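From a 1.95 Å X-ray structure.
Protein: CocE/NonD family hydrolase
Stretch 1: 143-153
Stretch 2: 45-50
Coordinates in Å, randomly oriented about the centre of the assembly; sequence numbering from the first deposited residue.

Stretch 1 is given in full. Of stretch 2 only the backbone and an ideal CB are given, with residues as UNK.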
# COMPACT_ATOMS: atom_id res chain seq x y z
N ALA A 143 12.78 -12.91 1.57
CA ALA A 143 13.31 -12.21 2.72
C ALA A 143 14.70 -12.74 3.20
O ALA A 143 15.60 -11.94 3.62
CB ALA A 143 12.28 -12.29 3.84
N GLU A 144 14.87 -14.06 3.22
CA GLU A 144 16.15 -14.65 3.65
C GLU A 144 17.31 -14.24 2.73
O GLU A 144 18.44 -13.97 3.21
CB GLU A 144 16.03 -16.17 3.81
CG GLU A 144 15.19 -16.52 5.04
CD GLU A 144 15.04 -18.00 5.26
OE1 GLU A 144 15.86 -18.76 4.69
OE2 GLU A 144 14.13 -18.40 6.04
N ASP A 145 17.03 -14.17 1.42
CA ASP A 145 18.04 -13.75 0.46
C ASP A 145 18.41 -12.28 0.70
O ASP A 145 19.58 -11.93 0.71
CB ASP A 145 17.51 -13.90 -0.97
CG ASP A 145 17.39 -15.35 -1.43
OD1 ASP A 145 18.03 -16.23 -0.84
OD2 ASP A 145 16.62 -15.58 -2.39
N TYR A 146 17.40 -11.43 0.90
CA TYR A 146 17.57 -10.00 1.21
C TYR A 146 18.42 -9.80 2.48
O TYR A 146 19.38 -9.02 2.50
CB TYR A 146 16.17 -9.36 1.36
CG TYR A 146 16.06 -7.83 1.18
CD1 TYR A 146 14.82 -7.22 1.10
CD2 TYR A 146 17.18 -6.98 1.18
CE1 TYR A 146 14.68 -5.86 0.96
CE2 TYR A 146 17.04 -5.60 1.05
CZ TYR A 146 15.79 -5.05 0.93
OH TYR A 146 15.61 -3.70 0.77
N TYR A 147 18.14 -10.59 3.51
CA TYR A 147 18.93 -10.55 4.71
C TYR A 147 20.41 -10.80 4.41
O TYR A 147 21.27 -10.07 4.94
CB TYR A 147 18.40 -11.60 5.66
CG TYR A 147 19.05 -11.79 7.02
CD1 TYR A 147 20.37 -12.26 7.18
CD2 TYR A 147 18.28 -11.66 8.16
CE1 TYR A 147 20.89 -12.51 8.46
CE2 TYR A 147 18.80 -11.90 9.43
CZ TYR A 147 20.08 -12.33 9.58
OH TYR A 147 20.54 -12.56 10.85
N GLU A 148 20.71 -11.82 3.59
CA GLU A 148 22.11 -12.07 3.24
C GLU A 148 22.80 -10.85 2.57
O GLU A 148 24.01 -10.54 2.85
CB GLU A 148 22.29 -13.35 2.40
CG GLU A 148 21.91 -14.64 3.11
CD GLU A 148 22.60 -15.88 2.53
OE1 GLU A 148 23.84 -15.89 2.59
OE2 GLU A 148 21.91 -16.82 2.04
N VAL A 149 22.07 -10.15 1.71
CA VAL A 149 22.64 -9.03 1.01
C VAL A 149 22.89 -7.85 1.98
O VAL A 149 23.92 -7.15 1.86
CB VAL A 149 21.81 -8.61 -0.25
CG1 VAL A 149 22.49 -7.46 -0.99
CG2 VAL A 149 21.61 -9.85 -1.23
N ILE A 150 21.97 -7.64 2.93
CA ILE A 150 22.14 -6.61 3.97
C ILE A 150 23.41 -6.86 4.74
O ILE A 150 24.22 -5.95 4.92
CB ILE A 150 20.91 -6.52 4.93
CG1 ILE A 150 19.72 -5.97 4.16
CG2 ILE A 150 21.24 -5.71 6.18
CD1 ILE A 150 18.38 -6.13 4.86
N GLU A 151 23.59 -8.09 5.20
CA GLU A 151 24.74 -8.45 6.02
C GLU A 151 26.04 -8.41 5.23
O GLU A 151 27.07 -8.04 5.77
CB GLU A 151 24.51 -9.80 6.70
CG GLU A 151 23.33 -9.74 7.71
CD GLU A 151 23.47 -8.61 8.75
OE1 GLU A 151 24.49 -8.65 9.50
OE2 GLU A 151 22.60 -7.70 8.82
N TRP A 152 26.00 -8.75 3.95
CA TRP A 152 27.16 -8.65 3.07
C TRP A 152 27.61 -7.17 2.90
O TRP A 152 28.80 -6.86 3.01
CB TRP A 152 26.82 -9.25 1.72
CG TRP A 152 27.89 -9.02 0.68
CD1 TRP A 152 28.97 -9.81 0.42
CD2 TRP A 152 27.95 -7.94 -0.23
NE1 TRP A 152 29.71 -9.28 -0.60
CE2 TRP A 152 29.10 -8.13 -1.01
CE3 TRP A 152 27.14 -6.83 -0.47
CZ2 TRP A 152 29.46 -7.23 -2.02
CZ3 TRP A 152 27.49 -5.97 -1.48
CH2 TRP A 152 28.66 -6.17 -2.23
N ALA A 153 26.64 -6.30 2.65
CA ALA A 153 26.84 -4.88 2.48
C ALA A 153 27.50 -4.27 3.69
O ALA A 153 28.34 -3.41 3.54
CB ALA A 153 25.50 -4.18 2.20
N UNK A 45 28.01 -9.47 -7.66
CA UNK A 45 27.20 -10.60 -7.20
C UNK A 45 27.37 -10.80 -5.72
O UNK A 45 28.40 -10.48 -5.18
CB UNK A 45 27.57 -11.88 -7.95
N UNK A 46 26.33 -11.29 -5.06
CA UNK A 46 26.42 -11.75 -3.68
C UNK A 46 25.96 -13.20 -3.66
O UNK A 46 24.93 -13.57 -4.27
CB UNK A 46 25.58 -10.88 -2.74
N UNK A 47 26.70 -14.05 -2.97
CA UNK A 47 26.39 -15.50 -3.02
C UNK A 47 25.57 -15.89 -1.80
O UNK A 47 25.99 -15.62 -0.67
CB UNK A 47 27.67 -16.34 -3.08
N UNK A 48 24.42 -16.53 -2.04
CA UNK A 48 23.54 -17.02 -1.00
C UNK A 48 24.07 -18.31 -0.37
O UNK A 48 24.96 -19.01 -0.93
CB UNK A 48 22.14 -17.25 -1.57
N UNK A 49 23.48 -18.69 0.76
CA UNK A 49 23.91 -19.91 1.49
C UNK A 49 23.83 -21.13 0.59
O UNK A 49 24.67 -21.98 0.68
CB UNK A 49 23.05 -20.13 2.74
N UNK A 50 22.85 -21.20 -0.29
CA UNK A 50 22.75 -22.36 -1.20
C UNK A 50 23.62 -22.29 -2.47
O UNK A 50 23.55 -23.20 -3.29
CB UNK A 50 21.29 -22.53 -1.63

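The helix of stretch 1 presents Glu144, Asp145, Glu148, Val149 and Trp152 to a short segment that begins as a strand, crosses the helix at 112° and leaves it as loop. The offer changes along the way, from aromatic and aliphatic at the Trp152 end to strongly acidic at the Glu144 end.

Position 45 has extended backbone angles (-124/149), and its CB points away from the helix, with no atom of stretch 1 within 5.5 Å. The helix therefore sets no demand, although a beta-branched residue would suit the strand. The deposited residue is Thr45, with chi1 in the p well.

Position 46 alternates to the other side of the strand, so its CB points toward the helix. The ideal CB lies 4.4 Å from Val149 CG2 and 4.5 Å from Trp152 CG, a largely apolar setting in which Trp152 NE1, 4.9 Å from the ideal CB, is the one polar side-chain atom nearby. Valine, isoleucine or leucine would all be reasonable, the beta-branched pair being favoured by the extended backbone. It is Val46. Its CG2 sits over one face of the Trp152 ring, 3.8 Å from the centroid of the six-membered ring and 17° off the normal, a CH-pi contact. Its other methyl, CG1, lies 4.3 Å from Val149 CG2 and 3.9 Å from Trp152 CG, so it packs against both residues.

Position 47 turns away again, and nothing of stretch 1 comes near its ideal CB; a polar residue is as acceptable as any. Glu47 extends its side chain away, but its carbonyl is engaged: water 1 donates to Glu47 O at 2.8 Å and to Glu148 OE1 at 2.6 Å, bridging strand and helix.

At position 48 the strand has ended and CB points sideways. The ideal CB is 3.6 Å from Glu148 OE2 and 4.3 Å from Asp145 OD1, while Val149 lies farther along the helix. An acidic side chain would be poorly placed here; a basic one could answer the carboxylates, and a long, flexible apolar one could pass them to reach the valine. The second course is taken by Met48, present as selenomethionine. With chi1 and chi2 both m, it brings CE to 4.0 Å from Val149 CG2, and SE lies 3.6 Å from Asp145 OD1.

Position 49 has helical angles (-57/-35), and its ideal CB is 3.6 Å from Glu148 OE2, with the Glu144 carboxylate farther off. Two acids call for a base, and lysine or arginine would serve; a planar guanidinium can address both at once. Arg49 does so: NE donates to Glu148 OE2 and NH2 to Glu144 OE1, each at 3.1 Å and nearly linear, forming two salt bridges at the guanidinium edge. The backbone joins in, since Arg49 N donates to Glu148 OE2 at 2.8 Å.

Position 50 has no atom of stretch 1 within 5.5 Å of its ideal CB, so many polar residues would do. Asp50 makes its hydrogen bonds elsewhere in the structure.

Stretch 2 (45-50) TVEMRD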
# COMPACT_ATOMS: atom_id res chain seq x y z
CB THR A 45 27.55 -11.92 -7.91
OG1 THR A 45 28.91 -12.23 -7.64
CG2 THR A 45 27.34 -11.81 -9.39
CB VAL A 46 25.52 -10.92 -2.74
CG1 VAL A 46 25.61 -11.44 -1.30
CG2 VAL A 46 25.87 -9.49 -2.78
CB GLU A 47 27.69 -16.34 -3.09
CG GLU A 47 27.43 -17.79 -3.36
CD GLU A 47 28.68 -18.60 -3.45
OE1 GLU A 47 29.71 -18.04 -3.80
OE2 GLU A 47 28.64 -19.81 -3.22
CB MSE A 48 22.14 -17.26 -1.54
CG MSE A 48 21.51 -16.11 -2.27
SE MSE A 48 21.17 -14.56 -1.09
CE MSE A 48 22.97 -13.63 -1.30
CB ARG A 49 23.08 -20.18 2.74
CG ARG A 49 23.53 -19.39 4.02
CD ARG A 49 22.36 -19.28 5.04
NE ARG A 49 21.17 -18.73 4.39
CZ ARG A 49 19.90 -19.02 4.71
NH1 ARG A 49 19.62 -19.85 5.72
NH2 ARG A 49 18.92 -18.50 4.00
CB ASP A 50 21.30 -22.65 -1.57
CG ASP A 50 20.71 -21.63 -2.51
OD1 ASP A 50 21.34 -20.63 -2.88
OD2 ASP A 50 19.56 -21.84 -2.90
O HOH W 1 26.01 -17.03 1.71
O HOH W 2 19.48 -17.18 1.20
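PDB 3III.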